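Telomere length regulator taz1 (Schizosaccharomyces pombe, PDB 4ZMI) binds double-stranded telomeric DNA and regulates telomere length and function in fission yeast, here represented by its helical TRF-family domain. Local coordinates at residues L128-L142 with V182-L196. Sequence-based numbering, arbitrary orientation.
Sequences LLSADEEDSFYGDAL and VCGQVWKSQKICDFL
Val-186 and Tyr-138 run antiparallel past one another, CG1 of Val-186 resting over one ring face, 3.5 Å from the Tyr-138 centroid, as a CH-pi contact. Leu-128 CD2 lies against the opposite face, near its rim, so the ring is sandwiched between aliphatic groups, while Ile-192 CD1 closes its edge. The phenol OH donates to Leu-128 O (2.8 Å), tilted 18° from the carbonyl plane, and ties the start of helix 137-154 to the end of helix 118-130. A phenylalanine in place of Tyr-138 would remove the hydroxyl, and Leu-128 O would probably lose the donor that ties the two helices. Leu-129 runs alongside Trp-187, pointing the same way: methyl CD2 of Leu-129 sits 3.6 Å from the centroid of the indole six-membered ring, 9° off its normal. The indole, swung away from its own backbone N (chi1 -176°), turns its other face to Ile-192 CB, and Leu-128 CB meets the ring edge. Farther along, Leu-128 CD1 meets Leu-196 CD2 tip to tip, and Leu-142 CD2 reaches the edge of Phe-195. Backbone bonds close the other end: Gly-184 N to Leu-129 O (2.7 Å), and Val-186 N to Ala-131 O (3.2 Å). One water donates to Leu-128 O and Ala-131 O. The carbonyls at and just past the end of helix 118-130 thus find donors, while the apolar seam beside them packs helices 118-130 and 137-154 against helices 185-189 and 192-203.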
loop_
_atom_site.group_PDB
_atom_site.type_symbol
_atom_site.label_atom_id
_atom_site.label_comp_id
_atom_site.label_asym_id
_atom_site.label_seq_id
_atom_site.Cartn_x
_atom_site.Cartn_y
_atom_site.Cartn_z
ATOM N N LEU A 128 -2.986 4.335 8.056
ATOM C CA LEU A 128 -2.643 5.079 9.259
ATOM C C LEU A 128 -3.256 6.469 9.290
ATOM O O LEU A 128 -3.523 7.011 10.363
ATOM C CB LEU A 128 -1.128 5.183 9.413
ATOM C CG LEU A 128 -0.366 3.904 9.779
ATOM C CD1 LEU A 128 1.121 4.207 9.928
ATOM C CD2 LEU A 128 -0.913 3.301 11.070
ATOM N N LEU A 129 -3.461 7.059 8.114
ATOM C CA LEU A 129 -3.983 8.423 8.032
ATOM C C LEU A 129 -5.496 8.409 8.122
ATOM O O LEU A 129 -6.105 9.375 8.540
ATOM C CB LEU A 129 -3.558 9.092 6.726
ATOM C CG LEU A 129 -2.099 9.534 6.661
ATOM C CD1 LEU A 129 -1.670 9.683 5.214
ATOM C CD2 LEU A 129 -1.912 10.832 7.394
ATOM N N SER A 130 -6.092 7.295 7.719
ATOM C CA SER A 130 -7.534 7.193 7.615
ATOM C C SER A 130 -8.180 6.994 8.967
ATOM O O SER A 130 -9.217 7.572 9.260
ATOM C CB SER A 130 -7.891 6.002 6.747
ATOM O OG SER A 130 -7.561 6.269 5.410
ATOM N N ALA A 131 -7.573 6.148 9.786
ATOM C CA ALA A 131 -8.208 5.753 11.027
ATOM C C ALA A 131 -8.373 6.894 12.028
ATOM O O ALA A 131 -7.397 7.433 12.546
ATOM C CB ALA A 131 -7.453 4.604 11.661
ATOM N N ASP A 132 -9.620 7.276 12.268
ATOM C CA ASP A 132 -9.979 7.965 13.498
ATOM C C ASP A 132 -10.644 6.900 14.343
ATOM O O ASP A 132 -10.331 6.713 15.522
ATOM C CB ASP A 132 -10.942 9.140 13.253
ATOM C CG ASP A 132 -11.881 8.902 12.105
ATOM O OD1 ASP A 132 -12.153 9.860 11.341
ATOM O OD2 ASP A 132 -12.356 7.761 11.975
ATOM N N GLU A 133 -11.540 6.183 13.671
ATOM C CA GLU A 133 -12.356 5.122 14.242
ATOM C C GLU A 133 -11.563 4.198 15.173
ATOM O O GLU A 133 -10.354 4.005 15.006
ATOM C CB GLU A 133 -13.038 4.329 13.105
ATOM C CG GLU A 133 -14.057 5.139 12.253
ATOM C CD GLU A 133 -13.769 5.138 10.735
ATOM O OE1 GLU A 133 -12.591 5.019 10.339
ATOM O OE2 GLU A 133 -14.725 5.270 9.935
ATOM N N GLU A 134 -12.251 3.655 16.171
ATOM C CA GLU A 134 -11.633 2.745 17.122
ATOM C C GLU A 134 -11.294 1.407 16.446
ATOM O O GLU A 134 -12.196 0.650 16.077
ATOM C CB GLU A 134 -12.574 2.531 18.316
ATOM C CG GLU A 134 -11.975 1.761 19.494
ATOM C CD GLU A 134 -11.165 2.638 20.437
ATOM O OE1 GLU A 134 -10.631 3.678 19.990
ATOM O OE2 GLU A 134 -11.067 2.283 21.633
ATOM N N ASP A 135 -9.996 1.134 16.273
ATOM C CA ASP A 135 -9.508 -0.129 15.692
ATOM C C ASP A 135 -8.131 -0.543 16.229
ATOM O O ASP A 135 -7.313 0.306 16.581
ATOM C CB ASP A 135 -9.432 -0.041 14.164
ATOM C CG ASP A 135 -10.671 -0.587 13.478
ATOM O OD1 ASP A 135 -11.522 0.224 13.049
ATOM O OD2 ASP A 135 -10.788 -1.827 13.357
ATOM N N SER A 136 -7.886 -1.852 16.291
ATOM C CA SER A 136 -6.545 -2.370 16.555
ATOM C C SER A 136 -5.984 -2.894 15.236
ATOM O O SER A 136 -4.964 -3.585 15.194
ATOM C CB SER A 136 -6.552 -3.464 17.633
ATOM O OG SER A 136 -7.083 -4.687 17.147
ATOM N N PHE A 137 -6.690 -2.557 14.161
ATOM C CA PHE A 137 -6.212 -2.745 12.795
ATOM C C PHE A 137 -5.115 -1.718 12.535
ATOM O O PHE A 137 -4.275 -1.871 11.649
ATOM C CB PHE A 137 -7.379 -2.565 11.826
ATOM C CG PHE A 137 -6.979 -2.152 10.441
ATOM C CD1 PHE A 137 -6.511 -3.089 9.532
ATOM C CD2 PHE A 137 -7.108 -0.829 10.037
ATOM C CE1 PHE A 137 -6.161 -2.714 8.251
ATOM C CE2 PHE A 137 -6.759 -0.444 8.758
ATOM C CZ PHE A 137 -6.284 -1.386 7.859
ATOM N N TYR A 138 -5.136 -0.670 13.341
ATOM C CA TYR A 138 -4.070 0.303 13.370
ATOM C C TYR A 138 -2.764 -0.359 13.781
ATOM O O TYR A 138 -1.745 -0.237 13.093
ATOM C CB TYR A 138 -4.417 1.381 14.379
ATOM C CG TYR A 138 -3.875 2.709 13.985
ATOM C CD1 TYR A 138 -4.516 3.470 13.022
ATOM C CD2 TYR A 138 -2.710 3.198 14.552
ATOM C CE1 TYR A 138 -4.021 4.700 12.638
ATOM C CE2 TYR A 138 -2.203 4.425 14.175
ATOM C CZ TYR A 138 -2.865 5.174 13.214
ATOM O OH TYR A 138 -2.378 6.402 12.831
ATOM N N GLY A 139 -2.808 -1.049 14.921
ATOM C CA GLY A 139 -1.659 -1.751 15.460
ATOM C C GLY A 139 -0.943 -2.590 14.422
ATOM O O GLY A 139 0.270 -2.491 14.287
ATOM N N ASP A 140 -1.701 -3.400 13.684
ATOM C CA ASP A 140 -1.178 -4.166 12.552
ATOM C C ASP A 140 -0.503 -3.280 11.489
ATOM O O ASP A 140 0.475 -3.686 10.859
ATOM C CB ASP A 140 -2.311 -4.980 11.900
ATOM C CG ASP A 140 -2.938 -6.008 12.860
ATOM O OD1 ASP A 140 -2.548 -6.051 14.054
ATOM O OD2 ASP A 140 -3.834 -6.767 12.424
ATOM N N ALA A 141 -1.036 -2.080 11.272
ATOM C CA ALA A 141 -0.457 -1.184 10.278
ATOM C C ALA A 141 0.872 -0.614 10.775
ATOM O O ALA A 141 1.828 -0.495 10.011
ATOM C CB ALA A 141 -1.433 -0.076 9.916
ATOM N N LEU A 142 0.943 -0.276 12.054
ATOM C CA LEU A 142 2.223 0.130 12.628
ATOM C C LEU A 142 3.272 -0.965 12.487
ATOM O O LEU A 142 4.430 -0.698 12.155
ATOM C CB LEU A 142 2.064 0.525 14.086
ATOM C CG LEU A 142 1.353 1.875 14.180
ATOM C CD1 LEU A 142 1.023 2.234 15.627
ATOM C CD2 LEU A 142 2.206 2.949 13.538
ATOM N N VAL A 182 -5.402 16.239 6.655
ATOM C CA VAL A 182 -6.219 15.197 6.032
ATOM C C VAL A 182 -6.423 13.943 6.876
ATOM O O VAL A 182 -7.190 13.060 6.499
ATOM C CB VAL A 182 -5.646 14.772 4.683
ATOM C CG1 VAL A 182 -5.393 16.003 3.827
ATOM C CG2 VAL A 182 -4.347 13.971 4.879
ATOM N N CYS A 183 -5.758 13.861 8.021
ATOM C CA CYS A 183 -5.764 12.617 8.787
ATOM C C CYS A 183 -7.012 12.410 9.639
ATOM O O CYS A 183 -7.782 13.330 9.848
ATOM C CB CYS A 183 -4.534 12.566 9.690
ATOM S SG CYS A 183 -4.468 13.909 10.885
ATOM N N GLY A 184 -7.192 11.192 10.143
ATOM C CA GLY A 184 -8.217 10.910 11.134
ATOM C C GLY A 184 -7.744 11.236 12.543
ATOM O O GLY A 184 -6.696 11.851 12.731
ATOM N N GLN A 185 -8.510 10.813 13.537
ATOM C CA GLN A 185 -8.217 11.136 14.926
ATOM C C GLN A 185 -6.901 10.548 15.406
ATOM O O GLN A 185 -6.133 11.218 16.092
ATOM C CB GLN A 185 -9.344 10.670 15.856
ATOM C CG GLN A 185 -9.156 11.086 17.315
ATOM C CD GLN A 185 -10.150 10.421 18.256
ATOM O OE1 GLN A 185 -11.142 9.832 17.819
ATOM N NE2 GLN A 185 -9.881 10.508 19.558
ATOM N N VAL A 186 -6.643 9.299 15.047
ATOM C CA VAL A 186 -5.523 8.582 15.632
ATOM C C VAL A 186 -4.193 9.251 15.315
ATOM O O VAL A 186 -3.294 9.294 16.154
ATOM C CB VAL A 186 -5.488 7.131 15.158
ATOM C CG1 VAL A 186 -4.412 6.372 15.910
ATOM C CG2 VAL A 186 -6.844 6.479 15.375
ATOM N N TRP A 187 -4.080 9.781 14.102
ATOM C CA TRP A 187 -2.826 10.353 13.639
ATOM C C TRP A 187 -2.377 11.508 14.503
ATOM O O TRP A 187 -1.228 11.559 14.933
ATOM C CB TRP A 187 -2.961 10.822 12.205
ATOM C CG TRP A 187 -1.684 11.336 11.603
ATOM C CD1 TRP A 187 -1.217 12.621 11.633
ATOM C CD2 TRP A 187 -0.738 10.584 10.845
ATOM N NE1 TRP A 187 -0.035 12.710 10.945
ATOM C CE2 TRP A 187 0.281 11.472 10.449
ATOM C CE3 TRP A 187 -0.641 9.245 10.473
ATOM C CZ2 TRP A 187 1.384 11.061 9.712
ATOM C CZ3 TRP A 187 0.452 8.837 9.727
ATOM C CH2 TRP A 187 1.448 9.740 9.354
ATOM N N LYS A 188 -3.280 12.446 14.742
ATOM C CA LYS A 188 -2.983 13.544 15.648
ATOM C C LYS A 188 -2.932 13.070 17.098
ATOM O O LYS A 188 -1.986 13.380 17.822
ATOM C CB LYS A 188 -4.013 14.665 15.505
ATOM C CG LYS A 188 -3.894 15.466 14.218
ATOM C CD LYS A 188 -3.835 16.965 14.492
ATOM C CE LYS A 188 -2.569 17.348 15.257
ATOM N NZ LYS A 188 -2.407 18.828 15.390
ATOM N N SER A 189 -3.944 12.311 17.515
ATOM C CA SER A 189 -4.104 11.948 18.924
ATOM C C SER A 189 -2.929 11.161 19.501
ATOM O O SER A 189 -2.473 11.430 20.622
ATOM C CB SER A 189 -5.391 11.148 19.126
ATOM O OG SER A 189 -5.229 9.809 18.694
ATOM N N GLN A 190 -2.446 10.175 18.752
ATOM C CA GLN A 190 -1.355 9.369 19.273
ATOM C C GLN A 190 -0.014 9.814 18.742
ATOM O O GLN A 190 0.959 9.070 18.821
ATOM C CB GLN A 190 -1.589 7.868 19.056
ATOM C CG GLN A 190 -2.463 7.259 20.143
ATOM C CD GLN A 190 -2.678 5.775 19.958
ATOM O OE1 GLN A 190 -1.801 4.969 20.268
ATOM N NE2 GLN A 190 -3.848 5.401 19.445
ATOM N N LYS A 191 0.033 11.035 18.216
ATOM C CA LYS A 191 1.277 11.589 17.683
ATOM C C LYS A 191 1.974 10.606 16.738
ATOM O O LYS A 191 3.181 10.372 16.854
ATOM C CB LYS A 191 2.221 11.949 18.827
ATOM C CG LYS A 191 1.576 12.795 19.919
ATOM C CD LYS A 191 1.587 14.275 19.574
ATOM C CE LYS A 191 1.332 15.110 20.828
ATOM N NZ LYS A 191 1.310 16.573 20.556
ATOM N N ILE A 192 1.201 10.024 15.822
ATOM C CA ILE A 192 1.691 8.952 14.956
ATOM C C ILE A 192 2.922 9.350 14.139
ATOM O O ILE A 192 3.846 8.558 13.982
ATOM C CB ILE A 192 0.574 8.422 14.046
ATOM C CG1 ILE A 192 -0.529 7.821 14.899
ATOM C CG2 ILE A 192 1.091 7.348 13.131
ATOM C CD1 ILE A 192 -0.019 6.666 15.741
ATOM N N CYS A 193 2.953 10.585 13.656
ATOM C CA CYS A 193 4.042 11.016 12.787
ATOM C C CYS A 193 5.380 10.948 13.496
ATOM O O CYS A 193 6.393 10.553 12.909
ATOM C CB CYS A 193 3.811 12.434 12.266
ATOM S SG CYS A 193 4.985 12.871 10.950
ATOM N N ASP A 194 5.369 11.342 14.765
ATOM C CA ASP A 194 6.558 11.310 15.602
ATOM C C ASP A 194 6.987 9.869 15.817
ATOM O O ASP A 194 8.189 9.561 15.796
ATOM C CB ASP A 194 6.290 12.012 16.928
ATOM C CG ASP A 194 6.079 13.499 16.758
ATOM O OD1 ASP A 194 6.799 14.111 15.939
ATOM O OD2 ASP A 194 5.190 14.054 17.435
ATOM N N PHE A 195 6.013 8.976 15.996
ATOM C CA PHE A 195 6.341 7.551 16.113
ATOM C C PHE A 195 7.055 7.042 14.854
ATOM O O PHE A 195 8.041 6.304 14.950
ATOM C CB PHE A 195 5.096 6.698 16.410
ATOM C CG PHE A 195 5.405 5.234 16.625
ATOM C CD1 PHE A 195 6.150 4.825 17.720
ATOM C CD2 PHE A 195 4.977 4.277 15.721
ATOM C CE1 PHE A 195 6.457 3.484 17.914
ATOM C CE2 PHE A 195 5.275 2.940 15.897
ATOM C CZ PHE A 195 6.017 2.540 17.007
ATOM N N LEU A 196 6.568 7.458 13.681
ATOM C CA LEU A 196 7.133 7.002 12.413
ATOM C C LEU A 196 8.521 7.591 12.232
ATOM O O LEU A 196 9.431 6.890 11.818
ATOM C CB LEU A 196 6.245 7.390 11.223
ATOM C CG LEU A 196 4.765 7.022 11.303
ATOM C CD1 LEU A 196 4.067 7.389 10.015
ATOM C CD2 LEU A 196 4.606 5.554 11.567
HETATM O O HOH W 1 -5.438 8.447 11.479
#